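Local coordinates for RmpD (Hexulose-6-phosphate synthase) (Streptococcus mutans, PDB 3EXR), which is a TIM-barrel protein of the orotidine 5'-phosphate decarboxylase/HUMPS family, at residues 21-33 / 199-213. Numbering follows the deposited sequence.
Sequences ITAAVSVGNEVDV and ITEAKNPAGAARAFK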
loop_
_atom_site.group_PDB
_atom_site.type_symbol
_atom_site.label_atom_id
_atom_site.label_comp_id
_atom_site.label_asym_id
_atom_site.label_seq_id
_atom_site.Cartn_x
_atom_site.Cartn_y
_atom_site.Cartn_z
ATOM N N ILE A 21 -7.149 -13.719 -13.090
ATOM C CA ILE A 21 -7.928 -14.961 -13.045
ATOM C C ILE A 21 -7.340 -15.965 -14.033
ATOM O O ILE A 21 -7.161 -17.138 -13.705
ATOM C CB ILE A 21 -9.421 -14.691 -13.318
ATOM C CG1 ILE A 21 -10.015 -13.810 -12.187
ATOM C CG2 ILE A 21 -10.203 -16.007 -13.458
ATOM C CD1 ILE A 21 -11.438 -13.361 -12.415
ATOM N N THR A 22 -6.977 -15.494 -15.215
ATOM C CA THR A 22 -6.443 -16.429 -16.219
ATOM C C THR A 22 -5.123 -17.023 -15.748
ATOM O O THR A 22 -4.896 -18.212 -15.873
ATOM C CB THR A 22 -6.320 -15.766 -17.586
ATOM O OG1 THR A 22 -7.623 -15.402 -18.040
ATOM C CG2 THR A 22 -5.752 -16.711 -18.627
ATOM N N ALA A 23 -4.261 -16.187 -15.181
ATOM C CA ALA A 23 -2.962 -16.681 -14.687
ATOM C C ALA A 23 -3.161 -17.665 -13.522
ATOM O O ALA A 23 -2.496 -18.725 -13.448
ATOM C CB ALA A 23 -2.065 -15.535 -14.270
ATOM N N ALA A 24 -4.058 -17.328 -12.597
ATOM C CA ALA A 24 -4.342 -18.189 -11.439
ATOM C C ALA A 24 -4.822 -19.564 -11.839
ATOM O O ALA A 24 -4.345 -20.579 -11.314
ATOM C CB ALA A 24 -5.374 -17.551 -10.533
ATOM N N VAL A 25 -5.743 -19.602 -12.786
ATOM C CA VAL A 25 -6.267 -20.883 -13.267
ATOM C C VAL A 25 -5.173 -21.708 -13.954
ATOM O O VAL A 25 -5.161 -22.927 -13.837
ATOM C CB VAL A 25 -7.507 -20.670 -14.173
ATOM C CG1 VAL A 25 -7.935 -21.990 -14.859
ATOM C CG2 VAL A 25 -8.660 -20.131 -13.348
ATOM N N SER A 26 -4.240 -21.039 -14.637
ATOM C CA SER A 26 -3.162 -21.742 -15.356
ATOM C C SER A 26 -2.196 -22.496 -14.462
ATOM O O SER A 26 -1.617 -23.489 -14.903
ATOM C CB SER A 26 -2.388 -20.782 -16.274
ATOM O OG SER A 26 -1.525 -19.906 -15.555
ATOM N N VAL A 27 -1.963 -21.995 -13.242
ATOM C CA VAL A 27 -0.963 -22.570 -12.334
ATOM C C VAL A 27 -1.487 -23.064 -10.988
ATOM O O VAL A 27 -0.767 -23.736 -10.249
ATOM C CB VAL A 27 0.231 -21.608 -12.045
ATOM C CG1 VAL A 27 0.952 -21.211 -13.296
ATOM C CG2 VAL A 27 -0.183 -20.385 -11.256
ATOM N N GLY A 28 -2.732 -22.738 -10.673
ATOM C CA GLY A 28 -3.288 -22.958 -9.344
ATOM C C GLY A 28 -3.076 -24.337 -8.753
ATOM O O GLY A 28 -2.677 -24.478 -7.606
ATOM N N ASN A 29 -3.320 -25.366 -9.544
ATOM C CA ASN A 29 -3.217 -26.723 -9.043
ATOM C C ASN A 29 -1.791 -27.121 -8.681
ATOM O O ASN A 29 -1.570 -28.065 -7.917
ATOM C CB ASN A 29 -3.788 -27.696 -10.071
ATOM C CG ASN A 29 -5.304 -27.647 -10.145
ATOM O OD1 ASN A 29 -5.982 -27.048 -9.280
ATOM N ND2 ASN A 29 -5.856 -28.294 -11.170
ATOM N N GLU A 30 -0.825 -26.409 -9.245
ATOM C CA GLU A 30 0.577 -26.758 -9.083
ATOM C C GLU A 30 1.298 -25.986 -7.992
ATOM O O GLU A 30 2.434 -26.316 -7.656
ATOM C CB GLU A 30 1.315 -26.570 -10.400
ATOM C CG GLU A 30 0.724 -27.354 -11.568
ATOM C CD GLU A 30 0.765 -28.869 -11.376
ATOM O OE1 GLU A 30 1.703 -29.382 -10.723
ATOM O OE2 GLU A 30 -0.159 -29.548 -11.889
ATOM N N VAL A 31 0.652 -24.957 -7.439
ATOM C CA VAL A 31 1.277 -24.105 -6.430
ATOM C C VAL A 31 0.641 -24.337 -5.080
ATOM O O VAL A 31 -0.432 -24.939 -4.987
ATOM C CB VAL A 31 1.223 -22.582 -6.818
ATOM C CG1 VAL A 31 1.802 -22.393 -8.224
ATOM C CG2 VAL A 31 -0.187 -22.019 -6.736
ATOM N N ASP A 32 1.316 -23.864 -4.036
ATOM C CA ASP A 32 0.835 -23.987 -2.659
ATOM C C ASP A 32 0.082 -22.742 -2.196
ATOM O O ASP A 32 -0.759 -22.818 -1.295
ATOM C CB ASP A 32 2.033 -24.217 -1.736
ATOM C CG ASP A 32 2.841 -25.398 -2.156
ATOM O OD1 ASP A 32 2.226 -26.487 -2.207
ATOM O OD2 ASP A 32 4.049 -25.270 -2.456
ATOM N N VAL A 33 0.458 -21.598 -2.753
ATOM C CA VAL A 33 -0.109 -20.312 -2.312
ATOM C C VAL A 33 -0.403 -19.420 -3.538
ATOM O O VAL A 33 0.429 -19.326 -4.449
ATOM C CB VAL A 33 0.887 -19.537 -1.397
ATOM C CG1 VAL A 33 0.270 -18.311 -0.794
ATOM C CG2 VAL A 33 1.510 -20.433 -0.315
ATOM N N ILE A 199 6.751 -17.792 -14.254
ATOM C CA ILE A 199 5.930 -18.984 -14.380
ATOM C C ILE A 199 4.637 -18.766 -15.174
ATOM O O ILE A 199 4.271 -19.598 -15.999
ATOM C CB ILE A 199 5.654 -19.587 -12.996
ATOM C CG1 ILE A 199 6.937 -20.202 -12.430
ATOM C CG2 ILE A 199 4.601 -20.633 -13.072
ATOM C CD1 ILE A 199 6.791 -20.623 -11.029
ATOM N N THR A 200 3.927 -17.675 -14.940
ATOM C CA THR A 200 2.589 -17.544 -15.544
ATOM C C THR A 200 2.639 -17.159 -17.016
ATOM O O THR A 200 1.682 -17.390 -17.724
ATOM C CB THR A 200 1.693 -16.538 -14.789
ATOM O OG1 THR A 200 2.320 -15.258 -14.797
ATOM C CG2 THR A 200 1.491 -16.967 -13.357
ATOM N N GLU A 201 3.764 -16.608 -17.466
ATOM C CA GLU A 201 3.970 -16.294 -18.898
ATOM C C GLU A 201 4.764 -17.360 -19.635
ATOM O O GLU A 201 5.126 -17.160 -20.801
ATOM C CB GLU A 201 4.687 -14.947 -19.054
ATOM C CG GLU A 201 3.870 -13.767 -18.593
ATOM C CD GLU A 201 4.572 -12.439 -18.792
ATOM O OE1 GLU A 201 5.791 -12.375 -19.105
ATOM O OE2 GLU A 201 3.890 -11.424 -18.630
ATOM N N ALA A 202 5.061 -18.466 -18.965
ATOM C CA ALA A 202 5.818 -19.551 -19.599
ATOM C C ALA A 202 4.939 -20.237 -20.625
ATOM O O ALA A 202 3.721 -20.065 -20.613
ATOM C CB ALA A 202 6.352 -20.563 -18.561
ATOM N N LYS A 203 5.558 -20.995 -21.531
ATOM C CA LYS A 203 4.811 -21.666 -22.585
ATOM C C LYS A 203 3.789 -22.614 -21.982
ATOM O O LYS A 203 2.640 -22.656 -22.407
ATOM C CB LYS A 203 5.768 -22.416 -23.543
ATOM N N ASN A 204 4.215 -23.364 -20.973
ATOM C CA ASN A 204 3.319 -24.197 -20.197
ATOM C C ASN A 204 3.422 -23.844 -18.709
ATOM O O ASN A 204 4.248 -24.406 -17.969
ATOM C CB ASN A 204 3.653 -25.663 -20.412
ATOM C CG ASN A 204 2.770 -26.597 -19.599
ATOM O OD1 ASN A 204 1.847 -26.186 -18.892
ATOM N ND2 ASN A 204 3.065 -27.878 -19.695
ATOM N N PRO A 205 2.617 -22.880 -18.271
ATOM C CA PRO A 205 2.722 -22.426 -16.890
ATOM C C PRO A 205 2.599 -23.548 -15.865
ATOM O O PRO A 205 3.400 -23.593 -14.931
ATOM C CB PRO A 205 1.580 -21.404 -16.780
ATOM C CG PRO A 205 1.391 -20.947 -18.159
ATOM C CD PRO A 205 1.575 -22.137 -19.009
ATOM N N ALA A 206 1.667 -24.477 -16.052
ATOM C CA ALA A 206 1.526 -25.563 -15.103
ATOM C C ALA A 206 2.799 -26.440 -15.025
ATOM O O ALA A 206 3.212 -26.848 -13.940
ATOM C CB ALA A 206 0.273 -26.379 -15.422
ATOM N N GLY A 207 3.406 -26.703 -16.183
ATOM C CA GLY A 207 4.630 -27.498 -16.268
ATOM C C GLY A 207 5.778 -26.753 -15.598
ATOM O O GLY A 207 6.539 -27.348 -14.847
ATOM N N ALA A 208 5.860 -25.436 -15.817
ATOM C CA ALA A 208 6.925 -24.625 -15.218
ATOM C C ALA A 208 6.770 -24.560 -13.705
ATOM O O ALA A 208 7.750 -24.703 -12.977
ATOM C CB ALA A 208 6.980 -23.259 -15.845
ATOM N N ALA A 209 5.531 -24.437 -13.243
ATOM C CA ALA A 209 5.230 -24.450 -11.816
ATOM C C ALA A 209 5.625 -25.784 -11.191
ATOM O O ALA A 209 6.294 -25.812 -10.154
ATOM C CB ALA A 209 3.738 -24.145 -11.553
ATOM N N ARG A 210 5.243 -26.891 -11.836
ATOM C CA ARG A 210 5.608 -28.199 -11.300
ATOM C C ARG A 210 7.122 -28.417 -11.279
ATOM O O ARG A 210 7.623 -29.040 -10.345
ATOM C CB ARG A 210 4.922 -29.315 -12.079
ATOM C CG ARG A 210 5.070 -30.649 -11.417
ATOM C CD ARG A 210 4.477 -31.746 -12.267
ATOM N NE ARG A 210 3.027 -31.594 -12.281
ATOM C CZ ARG A 210 2.208 -32.286 -13.069
ATOM N NH1 ARG A 210 2.690 -33.215 -13.881
ATOM N NH2 ARG A 210 0.916 -32.078 -13.028
ATOM N N ALA A 211 7.841 -27.942 -12.300
ATOM C CA ALA A 211 9.308 -28.116 -12.348
ATOM C C ALA A 211 9.968 -27.353 -11.203
ATOM O O ALA A 211 10.924 -27.827 -10.603
ATOM C CB ALA A 211 9.853 -27.660 -13.657
ATOM N N PHE A 212 9.412 -26.181 -10.881
ATOM C CA PHE A 212 9.929 -25.349 -9.812
ATOM C C PHE A 212 9.735 -26.091 -8.480
ATOM O O PHE A 212 10.674 -26.208 -7.683
ATOM C CB PHE A 212 9.173 -24.010 -9.833
ATOM C CG PHE A 212 9.818 -22.899 -9.043
ATOM C CD1 PHE A 212 10.390 -21.818 -9.696
ATOM C CD2 PHE A 212 9.742 -22.875 -7.663
ATOM C CE1 PHE A 212 10.947 -20.764 -8.966
ATOM C CE2 PHE A 212 10.301 -21.822 -6.930
ATOM C CZ PHE A 212 10.896 -20.764 -7.599
ATOM N N LYS A 213 8.540 -26.652 -8.270
ATOM C CA LYS A 213 8.252 -27.384 -7.045
ATOM C C LYS A 213 9.084 -28.692 -6.970
ATOM O O LYS A 213 9.516 -29.096 -5.867
ATOM C CB LYS A 213 6.734 -27.620 -6.911
ATOM C CG LYS A 213 6.298 -28.265 -5.628
ATOM C CD LYS A 213 6.163 -27.248 -4.500
ATOM C CE LYS A 213 6.178 -27.937 -3.150
ATOM N NZ LYS A 213 6.216 -26.957 -2.027
HETATM O O HOH W 1 -0.883 -18.017 -17.387
HETATM O O HOH W 2 -1.023 -24.128 -17.585
#
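Val-27 lies against the first turn of helix 205-220 at Ala-206, their CA atoms 4.8 Å apart; the short axes of 21-27 and 205-213 run 9.2 Å apart at closest approach and are inclined by 56°. The Val-27 side chain is a knob in a hole formed by Ile-199, Thr-200, Pro-205 and Ala-209. With CG1 anti to the carbonyl carbon (chi1 -59°), that methyl reaches CB of Pro-205 at 3.5 Å, the two side chains crossing nearly at right angles, and also touches CG2 of Ile-199. Ala-23 extends the apolar seam with its methyl against CB and CG2 of Thr-200.

Two waters stitch the more polar margin: one donates to both Ser-26 OG and Thr-200 O, while the other donates to Ser-26 O and accepts from Ala-206 N in the first turn of its helix.

Beyond Val-27, CB of Glu-30 packs on the Ala-209 methyl at 3.6 Å, and the chain bends at chi2 and crosses that of Arg-210 at a slant, which sets the carboxylate at the NE edge of the guanidinium. The guanidinium grips it side-on: NE bonds to OE1 at 3.0 Å, almost straight and in the guanidinium plane, and NH2 bonds to OE2 at 3.0 Å. Both oxygens are approached from above the carboxylate plane, the two flat groups being turned 54° apart. Farther along, Lys-213 NZ meets Asp-32 OD2 at 2.8 Å on the syn side, tilted out of the carboxylate plane, the side chains arriving from opposite directions. Pro-6 O also binds this ammonium and Leu-8 N the same carboxylate oxygen, tying the bridge to the start of strand 7-12.

Val-27 and Thr-200 both rest on Val-10 of strand 7-12, and helix 17-27 packs against helix 205-220 there, closing the ring of helices around the (beta/alpha)8 TIM barrel.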